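PDB 7CDY: glucose dehydrogenase from Serratia sp. FS14, which is a calcium-binding beta-propeller protein of the glucose/sorbosone dehydrogenase family. Local coordinates for residues Glu152-Leu156 / Ala179-Pro183; Ser268-Asp274 / Ile319-Ser324; Asp327-Leu332 / Leu342-Ala346. One frame throughout, in Å; residues are numbered along the deposited sequence.

Contact 1: Glu152-Leu156 / Ala179-Pro183; sequences ETDKL and AGKRP
Thr153 and Arg182 supply the backbone bond of this contact: the amide N of Arg182 donates to Thr153 O at 2.9 Å in a fairly straight bond (159° at the hydrogen). The same carbonyl receives a weaker approach from the neighbouring residue, with Lys181 CA 3.3 Å from Thr153 O in a CA-H...O contact. A second hydrogen bond is made by a side chain. Thr153 OG1, set between its own backbone N and carbonyl carbon (chi1 63°), donates to Gly180 O at 2.8 Å, meeting that oxygen from above the carbonyl plane. Thr153 thus acts both as donor and as acceptor toward the facing loop.

Both segments are irregular loops of one propeller blade. Glu152-Leu156, which opens with a type I turn from Glu152 to Lys155, belongs to the link between strands 137-140 and 160-163, and Ala179-Pro183 to the link between 160-163 and 185-187, so the contact ties two long connections together at the protein surface.

Van der Waals contact centres on Leu156 and Arg182, whose side chains cross at about a right angle. Leu156 CD1 sits over the centre of one guanidinium face, 3.5 Å from Arg182 CZ, while CD2 touches Arg182 CB at 3.9 Å. The arginine chain reaches this place by folding at chi2 and chi3, its CG passing close to Asp154 O.

Charge and water complete the arrangement. A water donates to Asp154 O at 2.7 Å and accepts from Arg182 NH1, while Arg182 NH2 forms a salt bridge with Glu184. Within the turn, Lys155 NZ forms a salt bridge with Glu152 OE1 at 2.6 Å.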
loop_
_atom_site.group_PDB
_atom_site.type_symbol
_atom_site.label_atom_id
_atom_site.label_comp_id
_atom_site.label_asym_id
_atom_site.label_seq_id
_atom_site.Cartn_x
_atom_site.Cartn_y
_atom_site.Cartn_z
ATOM N N GLU A 152 -1.973 8.902 18.808
ATOM C CA GLU A 152 -0.942 9.636 19.527
ATOM C C GLU A 152 -0.117 10.451 18.538
ATOM O O GLU A 152 0.461 9.905 17.592
ATOM C CB GLU A 152 -0.099 8.674 20.362
ATOM C CG GLU A 152 -0.969 7.996 21.426
ATOM C CD GLU A 152 -0.291 6.886 22.192
ATOM O OE1 GLU A 152 0.947 6.870 22.274
ATOM O OE2 GLU A 152 -1.017 6.022 22.737
ATOM N N THR A 153 -0.085 11.769 18.739
ATOM C CA THR A 153 0.524 12.652 17.754
ATOM C C THR A 153 2.044 12.588 17.754
ATOM O O THR A 153 2.663 13.053 16.793
ATOM C CB THR A 153 0.068 14.097 17.961
ATOM O OG1 THR A 153 0.506 14.560 19.243
ATOM C CG2 THR A 153 -1.452 14.203 17.860
ATOM N N ASP A 154 2.654 12.029 18.796
ATOM C CA ASP A 154 4.103 11.907 18.874
ATOM C C ASP A 154 4.615 10.549 18.405
ATOM O O ASP A 154 5.807 10.266 18.545
ATOM C CB ASP A 154 4.595 12.221 20.293
ATOM C CG ASP A 154 4.011 11.293 21.343
ATOM O OD1 ASP A 154 2.932 10.704 21.115
ATOM O OD2 ASP A 154 4.632 11.170 22.422
ATOM N N LYS A 155 3.745 9.707 17.842
ATOM C CA LYS A 155 4.116 8.370 17.392
ATOM C C LYS A 155 3.749 8.195 15.926
ATOM O O LYS A 155 2.701 8.665 15.482
ATOM C CB LYS A 155 3.441 7.305 18.260
ATOM C CG LYS A 155 4.008 7.325 19.680
ATOM C CD LYS A 155 3.490 6.227 20.564
ATOM C CE LYS A 155 4.030 6.417 21.979
ATOM N NZ LYS A 155 3.186 5.730 22.986
ATOM N N LEU A 156 4.609 7.508 15.173
ATOM C CA LEU A 156 4.390 7.318 13.743
ATOM C C LEU A 156 3.548 6.081 13.419
ATOM O O LEU A 156 3.467 5.669 12.256
ATOM C CB LEU A 156 5.723 7.353 12.995
ATOM C CG LEU A 156 6.333 8.753 13.010
ATOM C CD1 LEU A 156 7.791 8.698 12.605
ATOM C CD2 LEU A 156 5.564 9.703 12.103
ATOM N N ALA A 179 4.054 21.657 19.003
ATOM C CA ALA A 179 4.728 20.889 20.039
ATOM C C ALA A 179 4.047 19.542 20.249
ATOM O O ALA A 179 2.818 19.444 20.270
ATOM C CB ALA A 179 4.724 21.680 21.350
ATOM N N GLY A 180 4.863 18.499 20.404
ATOM C CA GLY A 180 4.358 17.169 20.692
ATOM C C GLY A 180 3.770 16.425 19.515
ATOM O O GLY A 180 3.094 15.409 19.723
ATOM N N LYS A 181 3.997 16.897 18.292
ATOM C CA LYS A 181 3.451 16.275 17.097
ATOM C C LYS A 181 4.581 15.995 16.122
ATOM O O LYS A 181 5.465 16.835 15.932
ATOM C CB LYS A 181 2.445 17.209 16.442
ATOM C CG LYS A 181 1.322 17.639 17.375
ATOM C CD LYS A 181 0.228 18.332 16.597
ATOM C CE LYS A 181 -0.783 18.975 17.525
ATOM N NZ LYS A 181 -1.829 19.676 16.738
ATOM N N ARG A 182 4.558 14.819 15.509
ATOM C CA ARG A 182 5.569 14.475 14.511
ATOM C C ARG A 182 5.303 15.239 13.219
ATOM O O ARG A 182 4.215 15.108 12.633
ATOM C CB ARG A 182 5.575 12.973 14.237
ATOM C CG ARG A 182 6.210 12.103 15.331
ATOM C CD ARG A 182 7.700 12.350 15.564
ATOM N NE ARG A 182 8.566 12.099 14.409
ATOM C CZ ARG A 182 9.558 11.210 14.384
ATOM N NH1 ARG A 182 9.806 10.429 15.432
ATOM N NH2 ARG A 182 10.314 11.101 13.298
ATOM N N PRO A 183 6.264 16.023 12.724
ATOM C CA PRO A 183 5.990 16.882 11.565
ATOM C C PRO A 183 5.886 16.132 10.244
ATOM O O PRO A 183 5.408 16.713 9.263
ATOM C CB PRO A 183 7.176 17.858 11.571
ATOM C CG PRO A 183 8.277 17.088 12.199
ATOM C CD PRO A 183 7.609 16.262 13.284
HETATM O O HOH W 1 7.876 9.133 17.175
#

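Contact 2: Ser268-Asp274 / Ile319-Ser324; sequences SGMAFYD and IREVRS
Ser268 OG and Arg320 O, 2.7 Å apart, form the sole direct hydrogen bond between two strands that run 14° from parallel with their axes only 4.6 Å apart; no backbone N-H of either segment reaches a carbonyl of the other. The serine hydroxyl lies opposite its backbone N (chi1 -171°), which carries it across to the carbonyl. It also accepts from a water held in the guanidinium plane of Arg320, at its edge, by NH1; NH2 of that arginine is salt-bridged to Asp335.

Elsewhere the strands are linked through water. One molecule accepts from Met270 N at 2.9 Å, lies near both Glu321 OE1 and Val322 O, and rests over the centre of the Arg323 guanidinium face. Another donates to Met270 O at 2.8 Å and accepts from Arg323 NH1. A third accepts from Asp274 N and is hydrogen-bonded to Ser324 OG at 2.7 Å.

The strands are the edges of two different sheets, 267-273 beginning one propeller blade and 319-324 the next, so this is an interface between adjacent blades. A classic beta bulge, with Arg320 and Glu321 both facing Leu333, distorts strand 319-324 beside the place where Gly269, lacking a side chain, lets its CA come within 4.2 Å of Glu321 CA.

Further along, Ala271 CB points across to Val322 CG1 at 3.9 Å and also meets Ser324 N, while Ser324 CB abuts Phe272 O. Glu321 and Arg323 leave their strand away from 268-274, but their ends bend back toward it; Arg323 NH2 forms a salt bridge with Glu321 OE2 at 2.9 Å, on its syn side and 24° out of the carboxylate plane. Both groups have further partners: Glu321 pairs with Lys128 and Arg323 with Glu64. Ile319 O is buried here without a polar partner.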
loop_
_atom_site.group_PDB
_atom_site.type_symbol
_atom_site.label_atom_id
_atom_site.label_comp_id
_atom_site.label_asym_id
_atom_site.label_seq_id
_atom_site.Cartn_x
_atom_site.Cartn_y
_atom_site.Cartn_z
ATOM N N SER A 268 -6.510 -5.071 -0.199
ATOM C CA SER A 268 -5.071 -5.034 -0.432
ATOM C C SER A 268 -4.816 -4.642 -1.874
ATOM O O SER A 268 -5.322 -5.292 -2.794
ATOM C CB SER A 268 -4.467 -6.410 -0.156
ATOM O OG SER A 268 -3.055 -6.358 -0.178
ATOM N N GLY A 269 -4.023 -3.590 -2.072
ATOM C CA GLY A 269 -3.767 -3.129 -3.426
ATOM C C GLY A 269 -4.874 -2.226 -3.932
ATOM O O GLY A 269 -6.048 -2.403 -3.583
ATOM N N MET A 270 -4.523 -1.223 -4.731
ATOM C CA MET A 270 -5.551 -0.362 -5.295
ATOM C C MET A 270 -4.994 0.363 -6.507
ATOM O O MET A 270 -3.848 0.817 -6.497
ATOM C CB MET A 270 -6.146 0.628 -4.272
ATOM C CG MET A 270 -5.309 1.867 -4.002
ATOM S SD MET A 270 -5.975 2.994 -2.737
ATOM C CE MET A 270 -7.480 3.589 -3.498
ATOM N N ALA A 271 -5.821 0.464 -7.540
ATOM C CA ALA A 271 -5.451 1.128 -8.784
ATOM C C ALA A 271 -6.684 1.738 -9.430
ATOM O O ALA A 271 -7.714 1.070 -9.552
ATOM C CB ALA A 271 -4.804 0.147 -9.767
ATOM N N PHE A 272 -6.573 2.992 -9.862
ATOM C CA PHE A 272 -7.590 3.641 -10.680
ATOM C C PHE A 272 -7.347 3.304 -12.147
ATOM O O PHE A 272 -6.206 3.333 -12.620
ATOM C CB PHE A 272 -7.497 5.157 -10.521
ATOM C CG PHE A 272 -7.803 5.657 -9.133
ATOM C CD1 PHE A 272 -9.107 5.963 -8.755
ATOM C CD2 PHE A 272 -6.778 5.866 -8.210
ATOM C CE1 PHE A 272 -9.379 6.450 -7.485
ATOM C CE2 PHE A 272 -7.049 6.337 -6.943
ATOM C CZ PHE A 272 -8.344 6.635 -6.580
ATOM N N TYR A 273 -8.416 2.983 -12.878
ATOM C CA TYR A 273 -8.282 2.628 -14.289
ATOM C C TYR A 273 -8.525 3.867 -15.148
ATOM O O TYR A 273 -9.646 4.376 -15.216
ATOM C CB TYR A 273 -9.197 1.471 -14.693
ATOM C CG TYR A 273 -8.869 0.984 -16.087
ATOM C CD1 TYR A 273 -7.894 0.011 -16.291
ATOM C CD2 TYR A 273 -9.495 1.536 -17.205
ATOM C CE1 TYR A 273 -7.566 -0.422 -17.570
ATOM C CE2 TYR A 273 -9.174 1.105 -18.494
ATOM C CZ TYR A 273 -8.209 0.132 -18.665
ATOM O OH TYR A 273 -7.889 -0.301 -19.936
ATOM N N ASP A 274 -7.463 4.341 -15.806
ATOM C CA ASP A 274 -7.513 5.498 -16.695
ATOM C C ASP A 274 -6.980 5.147 -18.082
ATOM O O ASP A 274 -6.474 6.012 -18.804
ATOM C CB ASP A 274 -6.741 6.673 -16.085
ATOM C CG ASP A 274 -7.011 8.001 -16.787
ATOM O OD1 ASP A 274 -8.107 8.185 -17.359
ATOM O OD2 ASP A 274 -6.109 8.868 -16.758
ATOM N N ILE A 319 -5.837 -11.805 -3.507
ATOM C CA ILE A 319 -5.314 -10.731 -4.353
ATOM C C ILE A 319 -4.616 -9.697 -3.474
ATOM O O ILE A 319 -5.260 -9.006 -2.680
ATOM C CB ILE A 319 -6.398 -10.105 -5.239
ATOM C CG1 ILE A 319 -7.085 -11.174 -6.108
ATOM C CG2 ILE A 319 -5.794 -9.006 -6.115
ATOM C CD1 ILE A 319 -6.127 -12.074 -6.881
ATOM N N ARG A 320 -3.295 -9.605 -3.618
ATOM C CA ARG A 320 -2.442 -8.785 -2.770
ATOM C C ARG A 320 -2.112 -7.429 -3.379
ATOM O O ARG A 320 -1.943 -6.440 -2.645
ATOM C CB ARG A 320 -1.136 -9.553 -2.514
ATOM C CG ARG A 320 0.056 -8.750 -1.982
ATOM C CD ARG A 320 -0.107 -8.279 -0.538
ATOM N NE ARG A 320 -0.079 -9.371 0.430
ATOM C CZ ARG A 320 -0.455 -9.244 1.701
ATOM N NH1 ARG A 320 -0.890 -8.078 2.160
ATOM N NH2 ARG A 320 -0.412 -10.290 2.511
ATOM N N GLU A 321 -2.007 -7.352 -4.701
ATOM C CA GLU A 321 -1.521 -6.152 -5.372
ATOM C C GLU A 321 -2.325 -5.943 -6.641
ATOM O O GLU A 321 -2.710 -6.916 -7.300
ATOM C CB GLU A 321 -0.033 -6.313 -5.748
ATOM C CG GLU A 321 0.577 -5.159 -6.582
ATOM C CD GLU A 321 0.767 -3.880 -5.773
ATOM O OE1 GLU A 321 -0.204 -3.403 -5.150
ATOM O OE2 GLU A 321 1.894 -3.333 -5.758
ATOM N N VAL A 322 -2.604 -4.676 -6.960
ATOM C CA VAL A 322 -3.304 -4.285 -8.181
ATOM C C VAL A 322 -2.610 -3.064 -8.761
ATOM O O VAL A 322 -2.458 -2.052 -8.069
ATOM C CB VAL A 322 -4.762 -3.890 -7.877
ATOM C CG1 VAL A 322 -5.514 -3.663 -9.177
ATOM C CG2 VAL A 322 -5.469 -4.931 -7.018
ATOM N N ARG A 323 -2.226 -3.130 -10.036
ATOM C CA ARG A 323 -1.687 -1.953 -10.712
ATOM C C ARG A 323 -2.315 -1.828 -12.089
ATOM O O ARG A 323 -2.594 -2.831 -12.753
ATOM C CB ARG A 323 -0.152 -1.992 -10.855
ATOM C CG ARG A 323 0.617 -2.061 -9.549
ATOM C CD ARG A 323 0.644 -0.731 -8.766
ATOM N NE ARG A 323 1.245 -0.963 -7.452
ATOM C CZ ARG A 323 1.226 -0.127 -6.418
ATOM N NH1 ARG A 323 0.639 1.061 -6.509
ATOM N NH2 ARG A 323 1.802 -0.510 -5.280
ATOM N N SER A 324 -2.534 -0.588 -12.520
ATOM C CA SER A 324 -3.034 -0.327 -13.866
ATOM C C SER A 324 -1.835 -0.181 -14.793
ATOM O O SER A 324 -1.022 0.736 -14.622
ATOM C CB SER A 324 -3.888 0.942 -13.869
ATOM O OG SER A 324 -4.513 1.156 -15.129
HETATM O O HOH W 2 -0.753 -5.479 1.080
HETATM O O HOH W 3 -1.700 -1.223 -5.470
HETATM O O HOH W 4 -1.891 2.081 -8.013
HETATM O O HOH W 5 -4.743 3.787 -15.796
#

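Contact 3: Asp327-Leu332 / Leu342-Ala346; sequences DGYLYL and LKVGA
Lys343 leaves its strand with CG opposite the backbone N (chi1 -179°) and stays extended to its tip, while Tyr329 keeps CG beside its own N (chi1 -72°); together these settings lay the lysine chain across one face of the Tyr329 ring. Lys343 CE stands 3.4 Å from the ring centroid in a CH-pi contact, and NZ follows at 4.3 Å from it as a cation-pi partner. Tyr331 runs alongside the lysine, its OH 3.7 Å from Lys343 CD. Asp327 adds polar contacts at the same end: OD2 takes the Tyr331 hydroxyl in a very short hydrogen bond, while OD1 accepts from Tyr329 N to form an Asx turn.

Tyr331 and Lys343 lie on the two strands of a beta hairpin within a propeller blade, 330-334 and 339-345; Asp327 and Tyr329 are in the loop leading into it. Leu330 with Val344 and Leu332 with Leu342 are antiparallel hydrogen-bonded pairs, Leu330 N meeting Val344 O at 2.9 Å and Leu342 N meeting Leu332 O at 2.9 Å. Their side chains fill the other face, where Leu332 CD1 meets Val344 CG2 at 3.9 Å and Ile319 and Val322 of the neighbouring strand extend the packing.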
loop_
_atom_site.group_PDB
_atom_site.type_symbol
_atom_site.label_atom_id
_atom_site.label_comp_id
_atom_site.label_asym_id
_atom_site.label_seq_id
_atom_site.Cartn_x
_atom_site.Cartn_y
_atom_site.Cartn_z
ATOM N N ASP A 327 -0.238 -0.618 -20.764
ATOM C CA ASP A 327 -0.841 -1.275 -21.915
ATOM C C ASP A 327 -2.355 -1.389 -21.814
ATOM O O ASP A 327 -2.980 -1.969 -22.708
ATOM C CB ASP A 327 -0.237 -2.674 -22.100
ATOM C CG ASP A 327 -0.407 -3.557 -20.871
ATOM O OD1 ASP A 327 -1.005 -3.097 -19.873
ATOM O OD2 ASP A 327 0.052 -4.721 -20.904
ATOM N N GLY A 328 -2.957 -0.876 -20.743
ATOM C CA GLY A 328 -4.390 -0.926 -20.575
ATOM C C GLY A 328 -4.931 -2.144 -19.855
ATOM O O GLY A 328 -6.152 -2.269 -19.741
ATOM N N TYR A 329 -4.076 -3.048 -19.381
ATOM C CA TYR A 329 -4.507 -4.187 -18.583
ATOM C C TYR A 329 -4.236 -3.927 -17.105
ATOM O O TYR A 329 -3.424 -3.074 -16.741
ATOM C CB TYR A 329 -3.762 -5.458 -19.003
ATOM C CG TYR A 329 -4.182 -6.027 -20.339
ATOM C CD1 TYR A 329 -3.568 -5.608 -21.514
ATOM C CD2 TYR A 329 -5.184 -6.982 -20.423
ATOM C CE1 TYR A 329 -3.941 -6.133 -22.738
ATOM C CE2 TYR A 329 -5.567 -7.510 -21.643
ATOM C CZ TYR A 329 -4.943 -7.077 -22.793
ATOM O OH TYR A 329 -5.327 -7.605 -24.008
ATOM N N LEU A 330 -4.934 -4.673 -16.253
ATOM C CA LEU A 330 -4.609 -4.695 -14.833
ATOM C C LEU A 330 -3.606 -5.804 -14.570
ATOM O O LEU A 330 -3.638 -6.854 -15.212
ATOM C CB LEU A 330 -5.858 -4.948 -13.990
ATOM C CG LEU A 330 -6.934 -3.871 -13.994
ATOM C CD1 LEU A 330 -8.129 -4.349 -13.195
ATOM C CD2 LEU A 330 -6.393 -2.577 -13.410
ATOM N N TYR A 331 -2.716 -5.565 -13.612
ATOM C CA TYR A 331 -1.708 -6.533 -13.208
ATOM C C TYR A 331 -1.862 -6.808 -11.717
ATOM O O TYR A 331 -1.914 -5.872 -10.911
ATOM C CB TYR A 331 -0.299 -6.023 -13.542
ATOM C CG TYR A 331 -0.002 -6.073 -15.027
ATOM C CD1 TYR A 331 -0.542 -5.132 -15.898
ATOM C CD2 TYR A 331 0.789 -7.079 -15.557
ATOM C CE1 TYR A 331 -0.284 -5.193 -17.266
ATOM C CE2 TYR A 331 1.057 -7.141 -16.914
ATOM C CZ TYR A 331 0.517 -6.200 -17.759
ATOM O OH TYR A 331 0.791 -6.276 -19.112
ATOM N N LEU A 332 -1.958 -8.087 -11.356
ATOM C CA LEU A 332 -2.204 -8.506 -9.986
ATOM C C LEU A 332 -1.103 -9.436 -9.509
ATOM O O LEU A 332 -0.470 -10.137 -10.309
ATOM C CB LEU A 332 -3.525 -9.289 -9.868
ATOM C CG LEU A 332 -4.799 -8.722 -10.491
ATOM C CD1 LEU A 332 -6.006 -9.575 -10.103
ATOM C CD2 LEU A 332 -5.028 -7.277 -10.128
ATOM N N LEU A 342 -0.594 -11.985 -12.546
ATOM C CA LEU A 342 -1.733 -12.137 -13.445
ATOM C C LEU A 342 -1.956 -10.867 -14.249
ATOM O O LEU A 342 -1.832 -9.754 -13.725
ATOM C CB LEU A 342 -3.020 -12.406 -12.660
ATOM C CG LEU A 342 -2.999 -13.589 -11.698
ATOM C CD1 LEU A 342 -4.320 -13.679 -10.947
ATOM C CD2 LEU A 342 -2.698 -14.894 -12.430
ATOM N N LYS A 343 -2.333 -11.040 -15.509
ATOM C CA LYS A 343 -2.721 -9.947 -16.389
ATOM C C LYS A 343 -4.218 -10.082 -16.658
ATOM O O LYS A 343 -4.675 -11.131 -17.133
ATOM C CB LYS A 343 -1.922 -10.035 -17.687
ATOM C CG LYS A 343 -2.200 -8.951 -18.701
ATOM C CD LYS A 343 -1.326 -9.192 -19.927
ATOM C CE LYS A 343 -1.852 -8.495 -21.158
ATOM N NZ LYS A 343 -0.998 -8.765 -22.350
ATOM N N VAL A 344 -4.943 -9.032 -16.327
ATOM C CA VAL A 344 -6.425 -9.100 -16.327
ATOM C C VAL A 344 -7.027 -8.019 -17.206
ATOM O O VAL A 344 -6.639 -6.901 -17.122
ATOM C CB VAL A 344 -6.968 -8.982 -14.893
ATOM C CG1 VAL A 344 -8.475 -9.065 -14.899
ATOM C CG2 VAL A 344 -6.395 -10.053 -13.985
ATOM N N GLY A 345 -7.972 -8.438 -18.042
ATOM C CA GLY A 345 -8.663 -7.536 -18.972
ATOM C C GLY A 345 -10.168 -7.711 -18.893
ATOM O O GLY A 345 -10.629 -8.676 -18.406
ATOM N N ALA A 346 -10.883 -6.756 -19.423
ATOM C CA ALA A 346 -12.356 -6.789 -19.354
ATOM C C ALA A 346 -12.984 -7.846 -20.257
ATOM O O ALA A 346 -13.991 -8.333 -19.822
ATOM C CB ALA A 346 -12.927 -5.415 -19.543
HETATM O O HOH W 6 0.068 -6.574 -23.096
#

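In the fold
Along the chain the three contacts follow one another, each closing before the next opens. Contact 1 stands apart in the outer loops of its own blade, its centre 31 Å from that of contact 2 and 40 Å from that of contact 3, on the opposite side of the chain's centre. Contacts 2 and 3 lie 10 Å apart between centres and touch: strand 319-324 is the sheet neighbour of 330-334, joined by Arg323 O and Tyr331 N, and Tyr273 OH reaches Gly328 O. Contact 2 thus couples this last blade to the preceding one, while contact 3 pairs two neighbouring strands within that blade, which the N-terminal part of strand 3-19 completes beside 339-345, closing the propeller ring.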